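Local structure of free serine kinase (Thermococcus kodakarensis KOD1, 5X0J) at residues 102-107 / 163-168; 111-116 / 172-177. The protein phosphorylates free L-serine at the expense of ADP, giving O-phospho-L-serine and AMP in the first step from serine to cysteine, with magnesium as cofactor. The protein carries 1 engineered substitution. One frame throughout, in Å; residues are numbered along the deposited sequence.

Contact 1 of 2, residues 102-107 / 163-168; sequences WYPAFK and KVLDEM. With SEP (phosphoserine), chain C.
The indole of W102 meets the bound phosphoserine with its edge: the carboxylate carbon of the ligand lies in the plane of the ring, and NE1 donates to the carboxylate oxygen O of SEP at 3.0 Å, with an N-H...O angle of 164°. CG lies anti to the carbonyl carbon (chi1 -64°) and chi2 of 97° turns the ring, together bringing NE1 to the ligand. NE1 of W102 is also 3.6 Å from CB of SEP. W102 belongs to the phosphoserine site, where V68, G70, H71, K221, T223 and H225 also hydrogen-bond the ligand. A leucine here would probably leave the carboxylate oxygen without its indole N-H donor and open a gap beside CB of the phosphoserine. The second flat group, the F106 ring, meets the helix obliquely through a methyl, CD2 of L165 standing 4.3 Å from its CD2. The other methyl of the same leucine, CD1, packs on the pyrrolidine of P104 at 3.7 Å from CB. One forked side chain thus touches two alternate residues of the strand, P104 and F106, whose CB atoms both point to the helix. Within the helix, NZ of K163 forms a salt bridge of 2.8 Å with OE2 of E167.

All three touching residues are buried, where helix 155-170 packs over strand 98-107 of the antiparallel sheet. F198 of the adjoining strand 196-199 touches P104, F106 and L165 alike, Y178 of strand 175-179 packs on W102 and P104, and V113 of helix 110-119 closes on F106.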
ATOM      1  N   TRP A 102      -4.058  -4.346   1.060  1.00 11.76           N
ATOM      2  CA  TRP A 102      -4.593  -3.672  -0.107  1.00 11.63           C
ATOM      3  C   TRP A 102      -4.424  -4.625  -1.277  1.00 11.65           C
ATOM      4  O   TRP A 102      -3.357  -5.232  -1.454  1.00 11.68           O
ATOM      5  CB  TRP A 102      -3.832  -2.380  -0.423  1.00 11.42           C
ATOM      6  CG  TRP A 102      -3.936  -1.322   0.616  1.00 11.41           C
ATOM      7  CD1 TRP A 102      -3.044  -1.056   1.608  1.00 11.37           C
ATOM      8  CD2 TRP A 102      -4.977  -0.351   0.746  1.00 11.37           C
ATOM      9  NE1 TRP A 102      -3.464   0.016   2.352  1.00 11.60           N
ATOM     10  CE2 TRP A 102      -4.659   0.458   1.851  1.00 11.59           C
ATOM     11  CE3 TRP A 102      -6.156  -0.094   0.034  1.00 11.38           C
ATOM     12  CZ2 TRP A 102      -5.472   1.515   2.262  1.00 11.67           C
ATOM     13  CZ3 TRP A 102      -6.976   0.943   0.451  1.00 11.65           C
ATOM     14  CH2 TRP A 102      -6.636   1.732   1.562  1.00 11.79           C
ATOM     15  N   TYR A 103      -5.465  -4.721  -2.099  1.00 11.94           N
ATOM     16  CA  TYR A 103      -5.460  -5.592  -3.275  1.00 11.89           C
ATOM     17  C   TYR A 103      -5.176  -4.766  -4.529  1.00 12.16           C
ATOM     18  O   TYR A 103      -5.957  -3.874  -4.841  1.00 12.21           O
ATOM     19  CB  TYR A 103      -6.818  -6.309  -3.402  1.00 12.15           C
ATOM     20  CG  TYR A 103      -7.209  -7.046  -2.155  1.00 12.22           C
ATOM     21  CD1 TYR A 103      -6.581  -8.231  -1.804  1.00 12.20           C
ATOM     22  CD2 TYR A 103      -8.186  -6.548  -1.305  1.00 12.41           C
ATOM     23  CE1 TYR A 103      -6.927  -8.902  -0.639  1.00 12.52           C
ATOM     24  CE2 TYR A 103      -8.535  -7.203  -0.146  1.00 12.69           C
ATOM     25  CZ  TYR A 103      -7.914  -8.386   0.177  1.00 12.67           C
ATOM     26  OH  TYR A 103      -8.264  -9.025   1.333  1.00 13.11           O
ATOM     27  N   PRO A 104      -4.060  -5.046  -5.244  1.00 12.22           N
ATOM     28  CA  PRO A 104      -3.851  -4.362  -6.518  1.00 12.40           C
ATOM     29  C   PRO A 104      -4.950  -4.752  -7.491  1.00 12.68           C
ATOM     30  O   PRO A 104      -5.395  -5.905  -7.480  1.00 12.69           O
ATOM     31  CB  PRO A 104      -2.490  -4.885  -7.008  1.00 12.32           C
ATOM     32  CG  PRO A 104      -1.886  -5.615  -5.862  1.00 12.27           C
ATOM     33  CD  PRO A 104      -2.983  -6.013  -4.943  1.00 12.34           C
ATOM     34  N   ALA A 105      -5.358  -3.815  -8.337  1.00 13.12           N
ATOM     35  CA  ALA A 105      -6.403  -4.061  -9.337  1.00 13.42           C
ATOM     36  C   ALA A 105      -6.136  -3.204 -10.549  1.00 13.90           C
ATOM     37  O   ALA A 105      -5.458  -2.188 -10.460  1.00 13.80           O
ATOM     38  CB  ALA A 105      -7.776  -3.748  -8.772  1.00 13.70           C
ATOM     39  N   PHE A 106      -6.689  -3.596 -11.689  1.00 14.35           N
ATOM     40  CA  PHE A 106      -6.504  -2.801 -12.888  1.00 14.90           C
ATOM     41  C   PHE A 106      -7.711  -2.760 -13.788  1.00 15.74           C
ATOM     42  O   PHE A 106      -8.512  -3.711 -13.832  1.00 15.68           O
ATOM     43  CB  PHE A 106      -5.265  -3.235 -13.687  1.00 14.89           C
ATOM     44  CG  PHE A 106      -5.343  -4.617 -14.277  1.00 14.95           C
ATOM     45  CD1 PHE A 106      -5.919  -4.829 -15.526  1.00 15.12           C
ATOM     46  CD2 PHE A 106      -4.806  -5.699 -13.605  1.00 14.67           C
ATOM     47  CE1 PHE A 106      -5.978  -6.106 -16.075  1.00 15.39           C
ATOM     48  CE2 PHE A 106      -4.859  -6.974 -14.150  1.00 14.88           C
ATOM     49  CZ  PHE A 106      -5.444  -7.177 -15.389  1.00 15.09           C
ATOM     50  N   LYS A 107      -7.811  -1.638 -14.497  1.00 16.67           N
ATOM     51  CA  LYS A 107      -8.624  -1.519 -15.689  1.00 17.64           C
ATOM     52  C   LYS A 107      -7.630  -1.578 -16.846  1.00 17.62           C
ATOM     53  O   LYS A 107      -6.720  -0.750 -16.938  1.00 17.22           O
ATOM     54  CB  LYS A 107      -9.400  -0.198 -15.690  1.00 18.59           C
ATOM     55  CG  LYS A 107     -10.346  -0.011 -16.864  1.00 19.68           C
ATOM     56  CD  LYS A 107     -11.603  -0.860 -16.745  1.00 20.61           C
ATOM     57  CE  LYS A 107     -12.337  -0.924 -18.076  1.00 21.84           C
ATOM     58  NZ  LYS A 107     -13.487  -1.859 -18.044  1.00 22.53           N
ATOM     59  N   LYS A 163       5.882  -4.842  -9.503  1.00 12.43           N
ATOM     60  CA  LYS A 163       6.770  -4.115 -10.414  1.00 13.19           C
ATOM     61  C   LYS A 163       6.174  -4.016 -11.827  1.00 13.02           C
ATOM     62  O   LYS A 163       6.180  -2.957 -12.441  1.00 13.03           O
ATOM     63  CB  LYS A 163       8.139  -4.795 -10.444  1.00 13.99           C
ATOM     64  CG  LYS A 163       9.173  -4.173 -11.370  1.00 14.97           C
ATOM     65  CD  LYS A 163      10.489  -4.925 -11.232  1.00 15.94           C
ATOM     66  CE  LYS A 163      11.526  -4.465 -12.252  1.00 16.71           C
ATOM     67  NZ  LYS A 163      11.204  -4.913 -13.633  1.00 17.10           N
ATOM     68  N   VAL A 164       5.650  -5.126 -12.327  1.00 13.06           N
ATOM     69  CA  VAL A 164       4.998  -5.120 -13.625  1.00 13.26           C
ATOM     70  C   VAL A 164       3.815  -4.146 -13.638  1.00 13.17           C
ATOM     71  O   VAL A 164       3.673  -3.364 -14.575  1.00 13.21           O
ATOM     72  CB  VAL A 164       4.540  -6.537 -14.022  1.00 13.37           C
ATOM     73  CG1 VAL A 164       3.562  -6.512 -15.203  1.00 13.49           C
ATOM     74  CG2 VAL A 164       5.749  -7.394 -14.358  1.00 13.59           C
ATOM     75  N   LEU A 165       2.985  -4.183 -12.600  1.00 13.18           N
ATOM     76  CA  LEU A 165       1.828  -3.291 -12.539  1.00 13.30           C
ATOM     77  C   LEU A 165       2.259  -1.833 -12.453  1.00 13.53           C
ATOM     78  O   LEU A 165       1.664  -0.975 -13.103  1.00 13.76           O
ATOM     79  CB  LEU A 165       0.930  -3.639 -11.352  1.00 13.31           C
ATOM     80  CG  LEU A 165       0.285  -5.025 -11.368  1.00 13.37           C
ATOM     81  CD1 LEU A 165      -0.485  -5.239 -10.075  1.00 13.44           C
ATOM     82  CD2 LEU A 165      -0.607  -5.219 -12.583  1.00 13.63           C
ATOM     83  N   ASP A 166       3.307  -1.563 -11.669  1.00 13.32           N
ATOM     84  CA  ASP A 166       3.877  -0.210 -11.570  1.00 13.54           C
ATOM     85  C   ASP A 166       4.322   0.296 -12.937  1.00 13.77           C
ATOM     86  O   ASP A 166       3.963   1.395 -13.355  1.00 13.70           O
ATOM     87  CB  ASP A 166       5.056  -0.229 -10.601  1.00 13.84           C
ATOM     88  CG  ASP A 166       5.524   1.147 -10.192  1.00 14.01           C
ATOM     89  OD1 ASP A 166       4.680   2.015  -9.874  1.00 14.32           O
ATOM     90  OD2 ASP A 166       6.756   1.335 -10.132  1.00 14.42           O
ATOM     91  N   GLU A 167       5.082  -0.529 -13.646  1.00 13.96           N
ATOM     92  CA  GLU A 167       5.563  -0.152 -14.968  1.00 14.56           C
ATOM     93  C   GLU A 167       4.432   0.075 -15.966  1.00 14.42           C
ATOM     94  O   GLU A 167       4.450   1.052 -16.714  1.00 14.48           O
ATOM     95  CB  GLU A 167       6.508  -1.214 -15.506  1.00 15.05           C
ATOM     96  CG  GLU A 167       7.812  -1.296 -14.734  1.00 15.74           C
ATOM     97  CD  GLU A 167       8.635  -2.521 -15.087  1.00 16.54           C
ATOM     98  OE1 GLU A 167       8.235  -3.304 -15.974  1.00 18.13           O
ATOM     99  OE2 GLU A 167       9.699  -2.701 -14.462  1.00 17.45           O
ATOM    100  N   MET A 168       3.460  -0.830 -15.981  1.00 14.26           N
ATOM    101  CA  MET A 168       2.333  -0.699 -16.905  1.00 14.51           C
ATOM    102  C   MET A 168       1.487   0.525 -16.591  1.00 14.53           C
ATOM    103  O   MET A 168       0.961   1.159 -17.503  1.00 14.56           O
ATOM    104  CB  MET A 168       1.488  -1.968 -16.924  1.00 14.66           C
ATOM    105  CG  MET A 168       2.240  -3.161 -17.497  1.00 14.86           C
ATOM    106  SD  MET A 168       1.254  -4.654 -17.669  1.00 15.33           S
ATOM    107  CE  MET A 168       0.372  -4.282 -19.194  1.00 15.86           C
TER
HETATM  108  N   SEP C 302       1.061   0.873   5.205  1.00 10.24           N
HETATM  109  CA  SEP C 302      -0.078   1.614   4.582  1.00 10.39           C
HETATM  110  CB  SEP C 302      -0.142   1.272   3.093  1.00 10.55           C
HETATM  111  OG  SEP C 302       1.099   1.620   2.482  1.00 10.50           O
HETATM  112  C   SEP C 302      -1.362   1.311   5.309  1.00 10.21           C
HETATM  113  O   SEP C 302      -2.458   1.548   4.763  1.00 10.48           O
HETATM  114  OXT SEP C 302      -1.346   0.826   6.456  1.00 10.27           O
HETATM  115  P   SEP C 302       1.529   3.172   2.288  1.00 10.76           P
HETATM  116  O1P SEP C 302       0.222   3.940   2.167  1.00 10.39           O
HETATM  117  O2P SEP C 302       2.325   3.113   1.023  1.00 10.95           O
HETATM  118  O3P SEP C 302       2.349   3.510   3.508  1.00 10.77           O

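Contact 2 of 2, residues 111-116 / 172-177; sequences NEVVER and GKIELI
E112 and K173 meet through the carboxylate of one and the aliphatic chain of the other: OE2 of E112 lies 3.4 Å from CD of K173 and equally near its CE, the two side chains crossing at about a right angle. The opposite charges themselves stay apart, with 4.9 Å between OE2 of E112 and NZ of K173, so this is contact along the methylenes and not a salt bridge. The other carboxylate oxygen is tied by water to the loop backbone at K173: a single molecule donates to OE1 of E112 at 3.1 Å and to the backbone O of K173 at 2.8 Å. E112 reaches this far because its CG stands anti to the backbone N (chi1 -166°) and the chain runs extended beyond it. One residue further along each segment, V113 and I174 add a buried apolar contact, CG2 to CG2 at 3.9 Å.

R116, a turn beyond E112, bends at chi2 and chi3 and brings NH1 to 4.1 Å from CD of K173. Further out, E171 takes salt bridges from both NH1 of R116 and NZ of K173, while NH2 of R116 pairs with E167 of helix 155-170. G172 ends that helix in a Schellman motif, its positive phi (83°) turning the chain into K173 and I174. From helix 155-170, M168 packs on E112, V113 and R116, and F106 of strand 98-107 touches I174.

R116 NH1 and K173 NZ, 4.6 Å apart, share the carboxylate of E171, which with E112 close by probably balances their charge where helix 110-119 meets the turn leading into strand 175-179.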
ATOM      1  N   ASN A 111      -4.720  -9.999 -21.206  1.00 21.07           N
ATOM      2  CA  ASN A 111      -3.669 -10.697 -21.950  1.00 21.82           C
ATOM      3  C   ASN A 111      -2.339  -9.938 -21.958  1.00 21.04           C
ATOM      4  O   ASN A 111      -1.280 -10.541 -21.806  1.00 20.54           O
ATOM      5  CB  ASN A 111      -4.125 -11.019 -23.382  1.00 23.56           C
ATOM      6  CG  ASN A 111      -5.279 -12.020 -23.427  1.00 24.98           C
ATOM      7  OD1 ASN A 111      -5.541 -12.754 -22.469  1.00 25.93           O
ATOM      8  ND2 ASN A 111      -5.968 -12.061 -24.563  1.00 26.68           N
ATOM      9  N   GLU A 112      -2.403  -8.618 -22.091  1.00 20.92           N
ATOM     10  CA  GLU A 112      -1.208  -7.776 -22.018  1.00 20.95           C
ATOM     11  C   GLU A 112      -0.527  -7.856 -20.642  1.00 19.10           C
ATOM     12  O   GLU A 112       0.698  -7.960 -20.557  1.00 18.39           O
ATOM     13  CB  GLU A 112      -1.568  -6.323 -22.326  1.00 22.61           C
ATOM     14  CG  GLU A 112      -0.377  -5.431 -22.614  1.00 24.37           C
ATOM     15  CD  GLU A 112      -0.782  -4.056 -23.123  1.00 26.05           C
ATOM     16  OE1 GLU A 112      -1.896  -3.571 -22.787  1.00 28.22           O
ATOM     17  OE2 GLU A 112       0.014  -3.462 -23.867  1.00 28.31           O
ATOM     18  N   VAL A 113      -1.328  -7.794 -19.579  1.00 17.64           N
ATOM     19  CA  VAL A 113      -0.812  -7.919 -18.209  1.00 16.63           C
ATOM     20  C   VAL A 113      -0.182  -9.309 -18.017  1.00 16.12           C
ATOM     21  O   VAL A 113       0.952  -9.415 -17.553  1.00 15.61           O
ATOM     22  CB  VAL A 113      -1.904  -7.619 -17.144  1.00 16.02           C
ATOM     23  CG1 VAL A 113      -1.403  -7.901 -15.730  1.00 15.63           C
ATOM     24  CG2 VAL A 113      -2.358  -6.163 -17.236  1.00 16.10           C
ATOM     25  N   VAL A 114      -0.892 -10.362 -18.419  1.00 16.06           N
ATOM     26  CA  VAL A 114      -0.371 -11.734 -18.281  1.00 16.17           C
ATOM     27  C   VAL A 114       0.960 -11.922 -19.029  1.00 16.43           C
ATOM     28  O   VAL A 114       1.906 -12.511 -18.486  1.00 16.22           O
ATOM     29  CB  VAL A 114      -1.423 -12.783 -18.710  1.00 16.36           C
ATOM     30  CG1 VAL A 114      -0.814 -14.186 -18.777  1.00 16.40           C
ATOM     31  CG2 VAL A 114      -2.602 -12.767 -17.750  1.00 16.40           C
ATOM     32  N   GLU A 115       1.038 -11.426 -20.263  1.00 17.11           N
ATOM     33  CA  GLU A 115       2.262 -11.450 -21.086  0.50 17.48           C
ATOM     34  C   GLU A 115       3.434 -10.806 -20.350  1.00 17.10           C
ATOM     35  O   GLU A 115       4.555 -11.329 -20.318  1.00 17.27           O
ATOM     36  CB  GLU A 115       2.009 -10.706 -22.415  0.50 18.29           C
ATOM     37  CG  GLU A 115       3.204 -10.558 -23.350  0.50 19.09           C
ATOM     38  CD  GLU A 115       2.822  -9.963 -24.698  0.50 19.89           C
ATOM     39  OE1 GLU A 115       2.071  -8.962 -24.724  0.50 20.66           O
ATOM     40  OE2 GLU A 115       3.287 -10.489 -25.730  0.50 20.55           O
ATOM     41  N   ARG A 116       3.171  -9.629 -19.777  1.00 16.53           N
ATOM     42  CA  ARG A 116       4.212  -8.903 -19.031  1.00 16.21           C
ATOM     43  C   ARG A 116       4.615  -9.630 -17.748  1.00 15.05           C
ATOM     44  O   ARG A 116       5.796  -9.660 -17.403  1.00 14.78           O
ATOM     45  CB  ARG A 116       3.794  -7.456 -18.720  1.00 16.78           C
ATOM     46  CG  ARG A 116       3.893  -6.510 -19.909  1.00 17.92           C
ATOM     47  CD  ARG A 116       5.333  -6.113 -20.210  1.00 18.92           C
ATOM     48  NE  ARG A 116       5.875  -5.137 -19.264  1.00 19.51           N
ATOM     49  CZ  ARG A 116       5.648  -3.822 -19.297  1.00 19.85           C
ATOM     50  NH1 ARG A 116       4.875  -3.288 -20.231  1.00 20.12           N
ATOM     51  NH2 ARG A 116       6.199  -3.035 -18.377  1.00 20.48           N
ATOM     52  N   GLY A 172       0.949   3.947 -18.950  1.00 17.99           N
ATOM     53  CA  GLY A 172      -0.424   4.281 -19.343  1.00 18.71           C
ATOM     54  C   GLY A 172      -1.232   3.118 -19.887  1.00 19.10           C
ATOM     55  O   GLY A 172      -2.370   3.310 -20.327  1.00 19.73           O
ATOM     56  N   LYS A 173      -0.679   1.908 -19.840  1.00 19.08           N
ATOM     57  CA  LYS A 173      -1.346   0.728 -20.381  1.00 19.38           C
ATOM     58  C   LYS A 173      -2.501   0.277 -19.494  1.00 18.58           C
ATOM     59  O   LYS A 173      -3.469  -0.299 -19.991  1.00 19.14           O
ATOM     60  CB  LYS A 173      -0.350  -0.413 -20.580  1.00 20.03           C
ATOM     61  CG  LYS A 173       0.696  -0.120 -21.642  1.00 21.23           C
ATOM     62  CD  LYS A 173       1.631  -1.302 -21.832  1.00 22.16           C
ATOM     63  CE  LYS A 173       2.464  -1.168 -23.099  1.00 23.09           C
ATOM     64  NZ  LYS A 173       3.386  -0.002 -23.041  1.00 23.76           N
ATOM     65  N   ILE A 174      -2.392   0.512 -18.185  1.00 17.33           N
ATOM     66  CA  ILE A 174      -3.455   0.177 -17.246  1.00 16.79           C
ATOM     67  C   ILE A 174      -3.726   1.330 -16.305  1.00 16.63           C
ATOM     68  O   ILE A 174      -2.865   2.194 -16.111  1.00 16.20           O
ATOM     69  CB  ILE A 174      -3.118  -1.077 -16.386  1.00 16.25           C
ATOM     70  CG1 ILE A 174      -1.872  -0.868 -15.496  1.00 15.93           C
ATOM     71  CG2 ILE A 174      -2.961  -2.309 -17.269  1.00 16.37           C
ATOM     72  CD1 ILE A 174      -1.637  -2.009 -14.523  1.00 15.77           C
ATOM     73  N   GLU A 175      -4.931   1.332 -15.742  1.00 16.60           N
ATOM     74  CA  GLU A 175      -5.241   2.144 -14.572  0.70 17.12           C
ATOM     75  C   GLU A 175      -5.054   1.228 -13.365  1.00 16.20           C
ATOM     76  O   GLU A 175      -5.726   0.207 -13.261  1.00 16.08           O
ATOM     77  CB  GLU A 175      -6.676   2.675 -14.664  0.70 18.47           C
ATOM     78  CG  GLU A 175      -6.995   3.844 -13.742  0.70 19.67           C
ATOM     79  CD  GLU A 175      -7.854   4.894 -14.426  0.70 21.02           C
ATOM     80  OE1 GLU A 175      -7.306   5.945 -14.836  0.70 22.61           O
ATOM     81  OE2 GLU A 175      -9.068   4.646 -14.590  0.70 22.27           O
ATOM     82  N   LEU A 176      -4.135   1.591 -12.476  1.00 15.52           N
ATOM     83  CA  LEU A 176      -3.797   0.801 -11.291  1.00 15.29           C
ATOM     84  C   LEU A 176      -4.481   1.412 -10.074  1.00 15.15           C
ATOM     85  O   LEU A 176      -4.270   2.590  -9.762  1.00 15.57           O
ATOM     86  CB  LEU A 176      -2.282   0.774 -11.092  1.00 15.08           C
ATOM     87  CG  LEU A 176      -1.719   0.069  -9.854  1.00 14.83           C
ATOM     88  CD1 LEU A 176      -2.140  -1.389  -9.783  1.00 14.68           C
ATOM     89  CD2 LEU A 176      -0.203   0.192  -9.859  1.00 14.86           C
ATOM     90  N   ILE A 177      -5.306   0.608  -9.401  1.00 14.75           N
ATOM     91  CA  ILE A 177      -6.053   1.035  -8.217  1.00 14.79           C
ATOM     92  C   ILE A 177      -5.865  -0.023  -7.140  1.00 14.12           C
ATOM     93  O   ILE A 177      -5.879  -1.217  -7.446  1.00 14.73           O
ATOM     94  CB  ILE A 177      -7.568   1.173  -8.508  1.00 15.41           C
ATOM     95  CG1 ILE A 177      -7.812   2.110  -9.701  1.00 16.02           C
ATOM     96  CG2 ILE A 177      -8.323   1.650  -7.268  1.00 15.28           C
ATOM     97  CD1 ILE A 177      -9.242   2.145 -10.206  1.00 16.85           C
TER
HETATM   98  O   HOH W   1      -4.425  -2.487 -21.403  1.00 29.42           O

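Contacts 1 and 2 lie about 7 Å apart, centre to centre, both in the C-terminal SerK family domain. Their segments alternate along the chain: strand 98-107 is followed by helix 110-119, and helix 155-170 by strand 175-179. Strands 98-107 and 175-179 are antiparallel neighbours in one sheet, where K107 O lies 3.0 Å from E175 N, a probable hydrogen bond. M168 O and K173 N, also 3.0 Å apart, probably join the helix to the turn after it. Contact 1 holds the phosphoserine-binding W102 on the shared strand, whereas contact 2 is structural packing away from the ligand sites.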